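Local coordinates for ABC transporter, substrate binding protein (Mannopine) (Agrobacterium fabrum, PDB 5L9S) that probably captures mannopine-type opines in the periplasm and hands them to a membrane ABC transporter for uptake, at residues A[98-103]-A[235-240]; A[65-70]-A[303-308]. All blocks are in the same frame, centred on the assembly; numbering follows the deposited sequence.

From the N terminus, the chain reaches residues 65-70 just after strand 61-65, then the hairpin of 98-103, then the end of the long strand 224-240, and finally the lead-in to helix 307-325. Interaction 1 closes the inner loop, joining 98-103 to 235-240. Interaction 2 closes the outer one, joining 65-70 to 303-308, so the first is nested within the second. Their centres lie about 10 Å apart, and they touch: Glu66 N and Gly235 O are 2.7 Å apart, a probable hydrogen bond, and the Arg237 side chain packs on Glu66 and Ala69. Interaction 1 ties the turn leading into strand 103-116 to strand 224-240; interaction 2 ties the loop after strand 61-65 to helix 307-325.

Interaction 1 (A[98-103]-A[235-240]); sequences SCTRGG and GDRIAL
Over one face of the Arg237 guanidinium lies Thr100 OG1, 3.1 Å above the plane and centred on it, while Cys99 N and Gly103 C sit at its edge, in the plane. The long side chain rises from strand 224-240 toward the loop and bends at chi3 (77°), which brings the NE side of the group to a single carbonyl. Arg237 NE donates to Gly103 O at 2.8 Å and 140°, and Arg237 NH2 reaches Gly103 O at the same 2.8 Å but 133°. This is a side-on grip of two nitrogens on one atom, which lies slightly out of the guanidinium plane; both donors stand above the carbonyl plane. NH2 also bonds to Asp97 O. Thr100 crosses the arginine at about a right angle, with OG1 tucked between its own backbone N and carbonyl carbon and Thr100 CG2 3.5 Å from Arg237 NH2. Gly103 O is thus heavily used, because Thr100 N donates to it as well, at 3.0 Å. The carbonyl is buried, and the positive charge would probably polarise it. Lys105 NZ stands near Arg237 NH1, a like charge. Further along the strand, Gly103 CA rests 3.2 Å from Ile238 O, a close fit at a residue with no side chain, and Gly102 O meets the methyl of Ala239, 3.4 Å from CB, while bonding to His74. Gly103 N returns a bond to Thr100 O at 3.3 Å, so Thr100 and Gly103 form a hydrogen-bonded pair around Arg101 and Gly102. Cys99 is tied to Cys85 by a disulfide. The result is a two-residue beta-hairpin with a type I turn, leading into strand 103-116 and held to strand 224-240 by an arginine, within a type II periplasmic binding protein fold.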
loop_
_atom_site.group_PDB
_atom_site.type_symbol
_atom_site.label_atom_id
_atom_site.label_comp_id
_atom_site.label_asym_id
_atom_site.label_seq_id
_atom_site.Cartn_x
_atom_site.Cartn_y
_atom_site.Cartn_z
ATOM N N SER A 98 -11.480 5.231 -2.410
ATOM C CA SER A 98 -11.277 4.329 -3.542
ATOM C C SER A 98 -11.199 5.039 -4.888
ATOM O O SER A 98 -10.734 4.446 -5.859
ATOM C CB SER A 98 -12.349 3.251 -3.574
ATOM O OG SER A 98 -11.981 2.316 -2.579
ATOM N N CYS A 99 -11.649 6.295 -4.960
ATOM C CA CYS A 99 -11.630 7.075 -6.195
ATOM C C CYS A 99 -11.378 8.543 -5.848
ATOM O O CYS A 99 -12.274 9.235 -5.345
ATOM C CB CYS A 99 -12.927 6.883 -6.987
ATOM S SG CYS A 99 -12.718 6.906 -8.794
ATOM N N THR A 100 -10.143 9.002 -6.090
ATOM C CA THR A 100 -9.739 10.376 -5.810
ATOM C C THR A 100 -9.297 11.115 -7.073
ATOM O O THR A 100 -9.364 10.568 -8.178
ATOM C CB THR A 100 -8.644 10.383 -4.759
ATOM O OG1 THR A 100 -7.457 9.837 -5.331
ATOM C CG2 THR A 100 -9.047 9.660 -3.473
ATOM N N ARG A 101 -8.827 12.360 -6.901
ATOM C CA ARG A 101 -8.320 13.226 -7.960
ATOM C C ARG A 101 -7.221 12.538 -8.787
ATOM O O ARG A 101 -7.250 12.574 -10.014
ATOM C CB ARG A 101 -7.777 14.512 -7.316
ATOM C CG ARG A 101 -7.027 15.460 -8.265
ATOM C CD ARG A 101 -6.540 16.681 -7.527
ATOM N NE ARG A 101 -5.961 17.695 -8.403
ATOM C CZ ARG A 101 -5.408 18.821 -7.954
ATOM N NH1 ARG A 101 -5.334 19.061 -6.648
ATOM N NH2 ARG A 101 -4.900 19.705 -8.806
ATOM N N GLY A 102 -6.278 11.915 -8.094
ATOM C CA GLY A 102 -5.129 11.259 -8.697
ATOM C C GLY A 102 -5.338 9.881 -9.276
ATOM O O GLY A 102 -4.466 9.389 -10.000
ATOM N N GLY A 103 -6.461 9.247 -8.947
ATOM C CA GLY A 103 -6.752 7.921 -9.475
ATOM C C GLY A 103 -7.631 7.028 -8.630
ATOM O O GLY A 103 -8.030 7.406 -7.523
ATOM N N GLY A 235 -1.747 1.609 -0.631
ATOM C CA GLY A 235 -1.795 0.953 -1.927
ATOM C C GLY A 235 -1.422 1.772 -3.140
ATOM O O GLY A 235 -0.769 2.821 -3.049
ATOM N N ASP A 236 -1.803 1.224 -4.297
ATOM C CA ASP A 236 -1.566 1.763 -5.627
ATOM C C ASP A 236 -2.836 2.308 -6.209
ATOM O O ASP A 236 -3.913 1.750 -5.983
ATOM C CB ASP A 236 -0.999 0.669 -6.569
ATOM C CG ASP A 236 0.452 0.252 -6.328
ATOM O OD1 ASP A 236 1.059 0.723 -5.331
ATOM O OD2 ASP A 236 0.979 -0.543 -7.136
ATOM N N ARG A 237 -2.703 3.348 -7.007
ATOM C CA ARG A 237 -3.803 3.972 -7.722
ATOM C C ARG A 237 -3.640 3.793 -9.239
ATOM O O ARG A 237 -2.513 3.724 -9.721
ATOM C CB ARG A 237 -3.928 5.466 -7.352
ATOM C CG ARG A 237 -3.999 5.704 -5.844
ATOM C CD ARG A 237 -4.661 7.002 -5.442
ATOM N NE ARG A 237 -6.096 6.848 -5.579
ATOM C CZ ARG A 237 -6.957 6.761 -4.572
ATOM N NH1 ARG A 237 -6.548 6.924 -3.319
ATOM N NH2 ARG A 237 -8.239 6.558 -4.814
ATOM N N ILE A 238 -4.771 3.687 -9.984
ATOM C CA ILE A 238 -4.804 3.607 -11.456
ATOM C C ILE A 238 -4.992 5.055 -11.870
ATOM O O ILE A 238 -6.029 5.634 -11.560
ATOM C CB ILE A 238 -5.956 2.718 -12.035
ATOM C CG1 ILE A 238 -6.164 1.398 -11.229
ATOM C CG2 ILE A 238 -5.754 2.457 -13.559
ATOM C CD1 ILE A 238 -7.621 0.863 -11.231
ATOM N N ALA A 239 -3.983 5.660 -12.504
ATOM C CA ALA A 239 -4.066 7.062 -12.930
ATOM C C ALA A 239 -4.234 7.182 -14.448
ATOM O O ALA A 239 -3.704 6.367 -15.202
ATOM C CB ALA A 239 -2.834 7.818 -12.474
ATOM N N LEU A 240 -5.000 8.195 -14.877
ATOM C CA LEU A 240 -5.286 8.510 -16.283
ATOM C C LEU A 240 -4.334 9.614 -16.743
ATOM O O LEU A 240 -4.337 10.699 -16.167
ATOM C CB LEU A 240 -6.768 8.931 -16.455
ATOM C CG LEU A 240 -7.242 9.415 -17.849
ATOM C CD1 LEU A 240 -7.228 8.291 -18.882
ATOM C CD2 LEU A 240 -8.642 9.982 -17.759
#

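Interaction 2 (A[65-70]-A[303-308])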
loop_
_atom_site.group_PDB
_atom_site.type_symbol
_atom_site.label_atom_id
_atom_site.label_comp_id
_atom_site.label_asym_id
_atom_site.label_seq_id
_atom_site.Cartn_x
_atom_site.Cartn_y
_atom_site.Cartn_z
ATOM N N GLY A 65 1.998 4.419 -6.486
ATOM C CA GLY A 65 1.631 4.468 -5.078
ATOM C C GLY A 65 0.672 5.597 -4.784
ATOM O O GLY A 65 0.743 6.647 -5.427
ATOM N N GLU A 66 -0.232 5.394 -3.819
ATOM C CA GLU A 66 -1.267 6.371 -3.476
ATOM C C GLU A 66 -0.729 7.701 -2.923
ATOM O O GLU A 66 -1.340 8.749 -3.139
ATOM C CB GLU A 66 -2.338 5.764 -2.553
ATOM C CG GLU A 66 -1.950 5.433 -1.116
ATOM C CD GLU A 66 -3.148 5.010 -0.283
ATOM O OE1 GLU A 66 -4.064 5.840 -0.089
ATOM O OE2 GLU A 66 -3.200 3.829 0.122
ATOM N N ILE A 67 0.428 7.666 -2.263
ATOM C CA ILE A 67 1.061 8.868 -1.730
ATOM C C ILE A 67 1.661 9.675 -2.876
ATOM O O ILE A 67 1.600 10.896 -2.849
ATOM C CB ILE A 67 2.045 8.554 -0.562
ATOM C CG1 ILE A 67 1.245 8.098 0.662
ATOM C CG2 ILE A 67 2.938 9.787 -0.211
ATOM C CD1 ILE A 67 1.923 7.131 1.460
ATOM N N GLN A 68 2.176 9.004 -3.914
ATOM C CA GLN A 68 2.693 9.728 -5.061
ATOM C C GLN A 68 1.513 10.244 -5.931
ATOM O O GLN A 68 1.661 11.268 -6.601
ATOM C CB GLN A 68 3.708 8.858 -5.855
ATOM C CG GLN A 68 4.214 9.442 -7.196
ATOM C CD GLN A 68 5.035 10.723 -7.112
ATOM O OE1 GLN A 68 5.827 10.964 -6.191
ATOM N NE2 GLN A 68 4.908 11.559 -8.124
ATOM N N ALA A 69 0.316 9.627 -5.797
ATOM C CA ALA A 69 -0.869 9.929 -6.599
ATOM C C ALA A 69 -1.989 10.925 -6.063
ATOM O O ALA A 69 -3.025 10.953 -6.689
ATOM C CB ALA A 69 -1.539 8.618 -6.980
ATOM N N GLY A 70 -1.852 11.777 -5.056
ATOM C CA GLY A 70 -0.757 12.040 -4.162
ATOM C C GLY A 70 -0.301 13.477 -4.279
ATOM O O GLY A 70 -0.985 14.403 -3.840
ATOM N N ILE A 303 -4.762 2.124 9.867
ATOM C CA ILE A 303 -4.364 3.508 9.616
ATOM C C ILE A 303 -4.265 3.712 8.094
ATOM O O ILE A 303 -3.567 2.976 7.390
ATOM C CB ILE A 303 -3.014 3.867 10.317
ATOM C CG1 ILE A 303 -2.977 3.464 11.824
ATOM C CG2 ILE A 303 -2.643 5.330 10.106
ATOM C CD1 ILE A 303 -3.994 3.999 12.678
ATOM N N VAL A 304 -4.951 4.713 7.608
ATOM C CA VAL A 304 -4.941 5.056 6.190
ATOM C C VAL A 304 -4.125 6.342 6.008
ATOM O O VAL A 304 -4.253 7.240 6.843
ATOM C CB VAL A 304 -6.379 5.062 5.604
ATOM C CG1 VAL A 304 -6.617 6.210 4.630
ATOM C CG2 VAL A 304 -6.713 3.709 4.973
ATOM N N PRO A 305 -3.202 6.423 5.015
ATOM C CA PRO A 305 -2.359 7.630 4.906
ATOM C C PRO A 305 -3.097 8.926 4.557
ATOM O O PRO A 305 -4.106 8.895 3.844
ATOM C CB PRO A 305 -1.375 7.257 3.776
ATOM C CG PRO A 305 -2.119 6.271 2.936
ATOM C CD PRO A 305 -2.880 5.452 3.942
ATOM N N ASP A 306 -2.583 10.053 5.053
ATOM C CA ASP A 306 -3.033 11.386 4.658
ATOM C C ASP A 306 -1.962 11.779 3.621
ATOM O O ASP A 306 -0.873 12.224 3.996
ATOM C CB ASP A 306 -3.063 12.376 5.841
ATOM C CG ASP A 306 -3.396 13.833 5.497
ATOM O OD1 ASP A 306 -3.500 14.163 4.282
ATOM O OD2 ASP A 306 -3.571 14.641 6.445
ATOM N N ALA A 307 -2.244 11.524 2.333
ATOM C CA ALA A 307 -1.328 11.808 1.233
ATOM C C ALA A 307 -0.975 13.291 1.147
ATOM O O ALA A 307 0.173 13.612 0.848
ATOM C CB ALA A 307 -1.917 11.322 -0.084
ATOM N N GLN A 308 -1.936 14.191 1.445
ATOM C CA GLN A 308 -1.683 15.634 1.384
ATOM C C GLN A 308 -0.575 16.053 2.346
ATOM O O GLN A 308 0.323 16.792 1.933
ATOM C CB GLN A 308 -2.953 16.455 1.657
ATOM C CG GLN A 308 -3.844 16.677 0.441
ATOM C CD GLN A 308 -5.093 17.458 0.777
ATOM O OE1 GLN A 308 -5.357 17.816 1.934
ATOM N NE2 GLN A 308 -5.909 17.708 -0.233
#
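The backbones come closest where the turn at 66-68, which has helical backbone angles but lacks the regular bonds, passes the start of helix 307-325, with the CA atoms of Ile67 and Ala307 4.8 Å apart. The turn ends in a cis peptide bond before Gly70, and Gly70 CA lies 4.3 Å from Ala307 CB; phi is positive there (120°). The Ala307 methyl points at the turn, also approaching Glu66 O at 4.0 Å and Ile67 CA at 4.2 Å. No hydrogen bond joins the two segments; the contact is van der Waals throughout. Pro305 carries the other half. Its CB points at the turn, and Pro305 CG lies over the flat of the Glu66 carboxylate, 3.6 Å from Glu66 CD. Glu66 gets there with CG set between its backbone N and carbonyl carbon (chi1 70°) and the chain extended beyond, crossing the proline at about a right angle. The carboxylate is fixed on its own account: OE1 makes a salt bridge to Lys105 and OE2 accepts from Gly235 N, so the apolar ring lies against an already satisfied charge. Ile67 crosses the ring obliquely, CG1 anti to the carbonyl carbon (chi1 -70°), and brings Ile67 CD1 to 4.0 Å from Pro305 CB. Asp306, at the N-cap of the helix, turns away from the turn and makes a weak bond through OD1 to Trp309 N. Asn311 ND2 bonds to both Ile67 O and Ala307 O, a polar link beside the apolar one. Trp149 of helix 149-158 and Ile310 of helix 307-325 both touch Ile67 and Pro305. The loop between strand 61-65 and helix 72-77 thus packs against the first turn of helix 307-325, next to helix 149-158 and strand 224-240.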